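Local coordinates for phosphatidylserine synthase (Haemophilus influenzae, PDB 3HSI), which belongs to the phospholipase D superfamily, carrying a phospholipase D active-site motif and a PLD-like domain in one chain, at residues Tyr54-Tyr59 with Asn189-Tyr194; Phe128-Asn133 with Gly139-Lys144; Phe198-Pro203 with Arg220-Asp225. One frame throughout, in Å; residues are numbered along the deposited sequence.

The three contacts lie on the same side of the chain's centre and all reach one mixed sheet. Interaction 1 sets helix 181-195 against strand 52-56. Interaction 2, whose centre is about 9 Å away, brings the end of strand 127-130 to a segment within the phospholipase D active-site motif, and along the chain it is nested inside the loop closed by interaction 1. Interaction 3 follows both in sequence: its centre lies about 10 Å from that of interaction 2, and its strand 202-203 is the antiparallel neighbour of strand 127-130. Helices 181-195 and 216-229 thus both pack beside the sheet region next to the active-site motif.

Interaction 1: residues Tyr54-Tyr59 with Asn189-Tyr194; sequences YVTALY and NFINDY
The Tyr-54 ring meets Ile-191 at its edge: CG2 of Ile-191 lies near the ring plane, 3.6 Å from Tyr-54 CD1, while the side-chain amide of Asn-192 approaches the far end of the ring obliquely. This is helix-on-sheet packing within the alpha/beta fold of the phospholipase D superfamily, with helix 181-195 crossing strand 52-56 of the sheet steeply. Tyr-54 and Ile-191 run past each other in opposite directions, which brings both the CG2 branch and the CD1 end of the isoleucine to Tyr-54 CD1, the latter at 3.9 Å. With Ile-191 CG1 anti to the carbonyl carbon (chi1 -71°), the longer branch is carried onward to Thr-56, where Ile-191 CD1 and Thr-56 CG2 meet tip to tip at 4.0 Å. The other branch of the threonine, OG1, makes weak hydrogen bonds to the carbonyl oxygens of Val-143 and Gly-145. Ile-191 also touches Leu-88 of the neighbouring strand 84-90, so the residue bridges two parallel strands of the sheet. Three of the four touching residues are buried, Asn-192 being partly exposed. The polar end of Tyr-54 is held chiefly from its own sheet, by a hydrogen bond with Asp-84, and Lys-86 adds a weak one. The side chain of Asn-192 crosses that of Tyr-54 at about a right angle, its amide plane turned 60° from the ring, and the same amide nitrogen also bonds to the carbonyl oxygen of Val-188 one turn earlier. Asn-192 ND2 donates to Tyr-54 OH over 3.0 Å with an N-H...O angle of 165°, and the hydroxyl oxygen lies nearly in the plane of the amide.

Interaction 2: residues Phe128-Asn133 with Gly139-Lys144; sequences FGVPIN and GVLHVK
A single water molecule joins Ile-132 to Gly-139: it accepts a hydrogen bond from Ile-132 N at 2.8 Å and donates one to Gly-139 O, also at 2.8 Å. It spans two antiparallel chain segments, whose touching parts run 166° apart, where no direct hydrogen bond links the backbones. Beside this bridge the Ile-132 side chain lies across the opposing main chain. Ile-132 CG1 is 3.6 Å from both Val-140 C and Leu-141 N, and Ile-132 CB is 3.7 Å from Gly-139 O; the isoleucine therefore packs mainly on peptide groups. Gly-139 has a phi of 155°, a backbone conformation that belongs to glycine, and with no side chain of its own it lets Ile-132 and CB of Asn-133 come in close. Segment 139-144 is part of the phospholipase D active-site motif, and His-142 and Lys-144 match the H-x-K portion of the HKD signature of the superfamily. Neither touches segment 128-133, but one face of the His-142 ring is covered near its rim by Val-140 CG2, 3.5 Å above the plane. The motif backbone is tied from elsewhere, by Asp-90 at Leu-141 N and by Asp-390 at Val-140 N. Leu-141 extends with CG anti to the backbone N (chi1 178°), which takes its CD2 methyl to Val-130. The two side chains cross at about a right angle, with Leu-141 CD2 4.0 Å from Val-130 CB, while Leu-141 CB lies 4.1 Å from Ile-132 CG1. All six touching residues are buried. The Asn-133 amide is turned to other partners: ND2 bonds to the carbonyl oxygen of Phe-138, and OD1 makes a weak hydrogen bond with Arg-388 of the second subunit.

Interaction 3: residues Phe198-Pro203 with Arg220-Asp225; sequences FSAVYP and RAYRKD
Ala-200, in the loop that leads into strand 202-203, faces Tyr-222 of helix 216-229 with the CA atoms of the two residues 6.3 Å apart, the closest pair of CA atoms across the two segments. Both side chains start out toward the opposing segment, and the alanine methyl settles at the root of the tyrosine. Ala-200 CB is 3.5 Å from Tyr-222 CB and only slightly farther from its CG, at 3.6 Å. Ala-200 CB also reaches the ring carbons next to CG, 3.9 Å from Tyr-222 CD2 and 4.1 Å from Tyr-222 CD1, in an oblique approach to the ring. The chi1 of 169° places Tyr-222 CG anti to the backbone nitrogen and directs the ring past Ala-200 to the next residue of the loop. There Val-201 meets the other end of the side chain. Val-201 CG2 lies 3.8 Å from Tyr-222 OH and 4.0 Å from Tyr-222 CZ, again obliquely to the ring. Two small apolar groups from consecutive residues thus pack along the length of one tyrosine; the two segments together bury 127 Å², and no hydrogen bond joins them. The hydroxyl of Tyr-222 is instead hydrogen-bonded to the carbonyl oxygen of Leu-195, at the end of helix 181-195. The contact therefore lies at a junction of helix, loop and sheet: Tyr-222 also packs on Val-130 and Val-201 on Phe-128, both of strand 127-130, which pairs antiparallel with strand 202-203.

Interaction 1: residues Tyr54-Tyr59 with Asn189-Tyr194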
# COMPACT_ATOMS: atom_id res chain seq x y z
N TYR C 54 27.62 -12.04 9.68
CA TYR C 54 26.45 -11.23 9.36
C TYR C 54 25.39 -12.10 8.73
O TYR C 54 25.68 -12.94 7.85
CB TYR C 54 26.81 -10.08 8.40
CG TYR C 54 27.58 -8.91 9.05
CD1 TYR C 54 27.00 -7.63 9.14
CD2 TYR C 54 28.85 -9.10 9.58
CE1 TYR C 54 27.69 -6.56 9.74
CE2 TYR C 54 29.55 -8.04 10.18
CZ TYR C 54 28.96 -6.78 10.25
OH TYR C 54 29.66 -5.74 10.83
N VAL C 55 24.16 -11.89 9.17
CA VAL C 55 22.99 -12.61 8.72
C VAL C 55 21.87 -11.58 8.58
O VAL C 55 21.67 -10.78 9.49
CB VAL C 55 22.57 -13.65 9.78
CG1 VAL C 55 21.17 -14.20 9.50
CG2 VAL C 55 23.57 -14.81 9.85
N THR C 56 21.22 -11.55 7.41
CA THR C 56 19.95 -10.86 7.20
C THR C 56 19.00 -11.98 6.80
O THR C 56 19.31 -12.73 5.90
CB THR C 56 19.94 -9.78 6.03
OG1 THR C 56 20.41 -10.40 4.81
CG2 THR C 56 20.79 -8.60 6.33
N ALA C 57 17.90 -12.13 7.52
CA ALA C 57 16.89 -13.14 7.19
C ALA C 57 15.54 -12.53 7.54
O ALA C 57 15.49 -11.50 8.23
CB ALA C 57 17.15 -14.43 7.97
N LEU C 58 14.47 -13.09 7.01
CA LEU C 58 13.13 -12.64 7.39
C LEU C 58 12.92 -12.93 8.89
O LEU C 58 12.51 -12.05 9.66
CB LEU C 58 12.06 -13.34 6.56
CG LEU C 58 10.60 -12.96 6.91
CD1 LEU C 58 10.33 -11.44 6.81
CD2 LEU C 58 9.57 -13.76 6.04
N TYR C 59 13.26 -14.14 9.32
CA TYR C 59 13.13 -14.43 10.73
C TYR C 59 14.09 -15.49 11.17
O TYR C 59 14.68 -16.18 10.35
CB TYR C 59 11.69 -14.82 11.09
CG TYR C 59 11.12 -16.03 10.38
CD1 TYR C 59 11.18 -17.29 10.95
CD2 TYR C 59 10.46 -15.89 9.15
CE1 TYR C 59 10.62 -18.39 10.33
CE2 TYR C 59 9.89 -16.99 8.52
CZ TYR C 59 9.98 -18.23 9.11
OH TYR C 59 9.43 -19.34 8.51
N ASN C 189 29.36 -4.16 4.02
CA ASN C 189 29.32 -2.71 3.90
C ASN C 189 27.89 -2.17 3.73
O ASN C 189 27.51 -1.18 4.37
CB ASN C 189 30.23 -2.22 2.80
CG ASN C 189 31.70 -2.25 3.20
OD1 ASN C 189 32.03 -2.30 4.37
ND2 ASN C 189 32.57 -2.19 2.22
N PHE C 190 27.10 -2.85 2.91
CA PHE C 190 25.69 -2.47 2.69
C PHE C 190 24.92 -2.53 4.00
O PHE C 190 24.14 -1.62 4.34
CB PHE C 190 25.03 -3.39 1.63
CG PHE C 190 23.58 -3.07 1.38
CD1 PHE C 190 23.23 -1.98 0.61
CD2 PHE C 190 22.58 -3.82 1.97
CE1 PHE C 190 21.87 -1.65 0.41
CE2 PHE C 190 21.21 -3.49 1.77
CZ PHE C 190 20.87 -2.42 1.00
N ILE C 191 25.17 -3.60 4.73
CA ILE C 191 24.49 -3.85 5.99
C ILE C 191 24.84 -2.74 6.97
O ILE C 191 23.94 -2.12 7.53
CB ILE C 191 24.83 -5.24 6.56
CG1 ILE C 191 24.14 -6.31 5.68
CG2 ILE C 191 24.40 -5.35 8.02
CD1 ILE C 191 24.64 -7.69 5.98
N ASN C 192 26.14 -2.49 7.14
CA ASN C 192 26.58 -1.46 8.06
C ASN C 192 26.15 -0.08 7.61
O ASN C 192 25.60 0.67 8.42
CB ASN C 192 28.10 -1.47 8.23
CG ASN C 192 28.56 -2.42 9.30
OD1 ASN C 192 28.50 -2.10 10.48
ND2 ASN C 192 29.07 -3.58 8.89
N ASP C 193 26.38 0.25 6.34
CA ASP C 193 26.14 1.58 5.78
C ASP C 193 24.68 1.90 5.58
O ASP C 193 24.29 3.04 5.79
CB ASP C 193 26.85 1.78 4.43
CG ASP C 193 28.36 1.77 4.55
OD1 ASP C 193 28.90 1.66 5.68
OD2 ASP C 193 29.04 1.86 3.50
N TYR C 194 23.89 0.92 5.14
CA TYR C 194 22.49 1.19 4.80
C TYR C 194 21.42 0.53 5.67
O TYR C 194 20.46 1.19 6.07
CB TYR C 194 22.23 0.88 3.32
CG TYR C 194 22.91 1.88 2.41
CD1 TYR C 194 22.45 3.20 2.33
CD2 TYR C 194 24.02 1.51 1.65
CE1 TYR C 194 23.08 4.13 1.54
CE2 TYR C 194 24.67 2.45 0.81
CZ TYR C 194 24.19 3.76 0.78
OH TYR C 194 24.79 4.70 -0.01

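Interaction 2: residues Phe128-Asn133 with Gly139-Lys144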
# COMPACT_ATOMS: atom_id res chain seq x y z
N PHE C 128 19.24 -7.72 15.83
CA PHE C 128 18.69 -6.43 15.51
C PHE C 128 17.44 -6.55 14.65
O PHE C 128 17.42 -7.30 13.69
CB PHE C 128 19.75 -5.58 14.82
CG PHE C 128 21.02 -5.41 15.63
CD1 PHE C 128 21.16 -4.34 16.50
CD2 PHE C 128 22.06 -6.36 15.53
CE1 PHE C 128 22.32 -4.20 17.25
CE2 PHE C 128 23.22 -6.21 16.30
CZ PHE C 128 23.35 -5.13 17.13
N GLY C 129 16.41 -5.78 14.99
CA GLY C 129 15.14 -5.77 14.26
C GLY C 129 15.07 -4.60 13.28
O GLY C 129 15.25 -3.44 13.66
N VAL C 130 14.85 -4.92 12.00
CA VAL C 130 14.81 -3.90 10.96
C VAL C 130 13.35 -3.69 10.54
O VAL C 130 12.72 -4.61 10.04
CB VAL C 130 15.62 -4.35 9.72
CG1 VAL C 130 15.48 -3.35 8.59
CG2 VAL C 130 17.07 -4.63 10.08
N PRO C 131 12.80 -2.49 10.73
CA PRO C 131 11.43 -2.25 10.25
C PRO C 131 11.39 -1.56 8.87
O PRO C 131 11.80 -0.40 8.73
CB PRO C 131 10.85 -1.33 11.31
CG PRO C 131 12.11 -0.59 11.91
CD PRO C 131 13.36 -1.31 11.43
N ILE C 132 10.84 -2.26 7.88
CA ILE C 132 10.82 -1.78 6.50
C ILE C 132 9.60 -0.88 6.25
O ILE C 132 9.51 -0.18 5.24
CB ILE C 132 10.89 -2.96 5.53
CG1 ILE C 132 12.29 -3.62 5.64
CG2 ILE C 132 10.58 -2.55 4.09
CD1 ILE C 132 13.46 -2.62 5.46
N ASN C 133 8.66 -0.91 7.18
CA ASN C 133 7.54 0.03 7.13
C ASN C 133 6.95 0.04 8.52
O ASN C 133 7.38 -0.76 9.36
CB ASN C 133 6.48 -0.37 6.09
CG ASN C 133 5.83 0.84 5.45
OD1 ASN C 133 5.61 1.87 6.10
ND2 ASN C 133 5.52 0.74 4.17
N GLY C 139 5.36 -3.72 4.42
CA GLY C 139 6.73 -4.08 3.99
C GLY C 139 7.57 -4.78 5.05
O GLY C 139 7.56 -4.37 6.19
N VAL C 140 8.29 -5.82 4.64
CA VAL C 140 9.21 -6.57 5.51
C VAL C 140 10.63 -6.71 4.92
O VAL C 140 10.87 -6.47 3.72
CB VAL C 140 8.65 -8.01 5.83
CG1 VAL C 140 7.24 -7.91 6.44
CG2 VAL C 140 8.57 -8.84 4.56
N LEU C 141 11.55 -7.13 5.77
CA LEU C 141 12.90 -7.35 5.38
C LEU C 141 13.02 -8.66 4.62
O LEU C 141 12.92 -9.75 5.19
CB LEU C 141 13.80 -7.33 6.62
CG LEU C 141 15.30 -7.60 6.38
CD1 LEU C 141 15.94 -6.42 5.62
CD2 LEU C 141 16.01 -7.84 7.72
N HIS C 142 13.20 -8.57 3.31
CA HIS C 142 13.41 -9.76 2.50
C HIS C 142 14.82 -9.80 1.89
O HIS C 142 15.08 -10.59 0.99
CB HIS C 142 12.41 -9.83 1.36
CG HIS C 142 11.11 -10.49 1.71
ND1 HIS C 142 11.03 -11.70 2.36
CD2 HIS C 142 9.83 -10.16 1.39
CE1 HIS C 142 9.77 -12.06 2.48
NE2 HIS C 142 9.01 -11.14 1.90
N VAL C 143 15.71 -8.92 2.35
CA VAL C 143 17.12 -8.98 1.99
C VAL C 143 17.70 -10.31 2.51
O VAL C 143 17.43 -10.68 3.67
CB VAL C 143 17.88 -7.77 2.62
CG1 VAL C 143 19.43 -7.97 2.58
CG2 VAL C 143 17.44 -6.47 1.94
N LYS C 144 18.48 -11.00 1.67
CA LYS C 144 19.09 -12.29 2.03
C LYS C 144 20.60 -12.22 2.07
O LYS C 144 21.20 -11.28 1.55
CB LYS C 144 18.70 -13.39 1.04
CG LYS C 144 17.23 -13.45 0.70
CD LYS C 144 16.38 -13.84 1.91
CE LYS C 144 14.87 -13.66 1.62
NZ LYS C 144 14.06 -14.07 2.81
O HOH W 1 9.23 -4.44 8.41

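Interaction 3: residues Phe198-Pro203 with Arg220-Asp225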
# COMPACT_ATOMS: atom_id res chain seq x y z
N PHE C 198 20.58 3.12 13.17
CA PHE C 198 20.08 3.03 14.52
C PHE C 198 19.02 4.06 14.93
O PHE C 198 18.49 4.01 16.02
CB PHE C 198 21.24 2.92 15.54
CG PHE C 198 22.04 1.65 15.38
CD1 PHE C 198 21.47 0.41 15.67
CD2 PHE C 198 23.37 1.68 14.93
CE1 PHE C 198 22.23 -0.79 15.51
CE2 PHE C 198 24.11 0.51 14.77
CZ PHE C 198 23.54 -0.72 15.06
N SER C 199 18.67 4.99 14.05
CA SER C 199 17.47 5.77 14.38
C SER C 199 16.20 4.93 14.19
O SER C 199 15.17 5.29 14.73
CB SER C 199 17.40 7.07 13.60
OG SER C 199 17.37 6.77 12.24
N ALA C 200 16.28 3.80 13.47
CA ALA C 200 15.08 2.97 13.22
C ALA C 200 15.25 1.53 13.60
O ALA C 200 14.27 0.86 13.89
CB ALA C 200 14.64 3.04 11.78
N VAL C 201 16.49 1.05 13.56
CA VAL C 201 16.85 -0.34 13.84
C VAL C 201 17.21 -0.49 15.33
O VAL C 201 18.04 0.26 15.85
CB VAL C 201 17.99 -0.75 12.92
CG1 VAL C 201 18.56 -2.12 13.27
CG2 VAL C 201 17.49 -0.70 11.45
N TYR C 202 16.55 -1.42 16.02
CA TYR C 202 16.75 -1.64 17.45
C TYR C 202 17.13 -3.07 17.76
O TYR C 202 16.66 -3.98 17.07
CB TYR C 202 15.49 -1.29 18.23
CG TYR C 202 15.24 0.20 18.23
CD1 TYR C 202 15.74 0.99 19.25
CD2 TYR C 202 14.54 0.81 17.17
CE1 TYR C 202 15.54 2.36 19.23
CE2 TYR C 202 14.35 2.18 17.15
CZ TYR C 202 14.84 2.94 18.19
OH TYR C 202 14.66 4.30 18.22
N PRO C 203 17.97 -3.27 18.80
CA PRO C 203 18.32 -4.61 19.24
C PRO C 203 17.06 -5.31 19.75
O PRO C 203 16.26 -4.69 20.45
CB PRO C 203 19.31 -4.38 20.40
CG PRO C 203 19.09 -2.98 20.83
CD PRO C 203 18.62 -2.23 19.63
N ARG C 220 9.40 5.69 9.03
CA ARG C 220 9.10 6.40 7.80
C ARG C 220 10.34 7.02 7.16
O ARG C 220 10.63 6.73 6.01
CB ARG C 220 8.07 7.52 8.05
CG ARG C 220 6.71 7.25 7.49
CD ARG C 220 5.81 8.53 7.51
NE ARG C 220 5.54 8.97 8.88
CZ ARG C 220 4.71 8.35 9.72
NH1 ARG C 220 4.55 8.82 10.95
NH2 ARG C 220 4.03 7.27 9.33
N ALA C 221 11.04 7.89 7.88
CA ALA C 221 12.30 8.46 7.37
C ALA C 221 13.34 7.40 6.97
O ALA C 221 14.09 7.55 6.00
CB ALA C 221 12.90 9.43 8.41
N TYR C 222 13.40 6.32 7.71
CA TYR C 222 14.37 5.27 7.37
C TYR C 222 14.02 4.58 6.05
O TYR C 222 14.90 4.31 5.26
CB TYR C 222 14.38 4.23 8.46
CG TYR C 222 15.12 2.96 8.17
CD1 TYR C 222 16.50 2.94 8.10
CD2 TYR C 222 14.42 1.74 8.07
CE1 TYR C 222 17.19 1.72 7.89
CE2 TYR C 222 15.08 0.54 7.88
CZ TYR C 222 16.47 0.53 7.80
OH TYR C 222 17.13 -0.67 7.62
N ARG C 223 12.73 4.30 5.85
CA ARG C 223 12.28 3.57 4.66
C ARG C 223 12.59 4.46 3.47
O ARG C 223 13.20 4.02 2.50
CB ARG C 223 10.77 3.27 4.71
CG ARG C 223 10.20 2.63 3.46
CD ARG C 223 8.65 2.42 3.57
NE ARG C 223 8.10 2.00 2.27
CZ ARG C 223 8.02 0.74 1.84
NH1 ARG C 223 8.44 -0.27 2.58
NH2 ARG C 223 7.55 0.51 0.64
N LYS C 224 12.16 5.71 3.57
CA LYS C 224 12.35 6.67 2.50
C LYS C 224 13.83 6.82 2.12
O LYS C 224 14.18 6.84 0.94
CB LYS C 224 11.75 8.00 2.89
CG LYS C 224 11.40 8.86 1.70
CD LYS C 224 10.43 9.91 2.15
CE LYS C 224 10.61 11.19 1.40
NZ LYS C 224 11.76 11.90 1.99
N ASP C 225 14.69 6.90 3.12
CA ASP C 225 16.12 7.03 2.87
C ASP C 225 16.69 5.77 2.22
O ASP C 225 17.44 5.86 1.26
CB ASP C 225 16.87 7.39 4.17
CG ASP C 225 18.33 7.76 3.93
OD1 ASP C 225 18.63 8.51 2.98
OD2 ASP C 225 19.20 7.33 4.70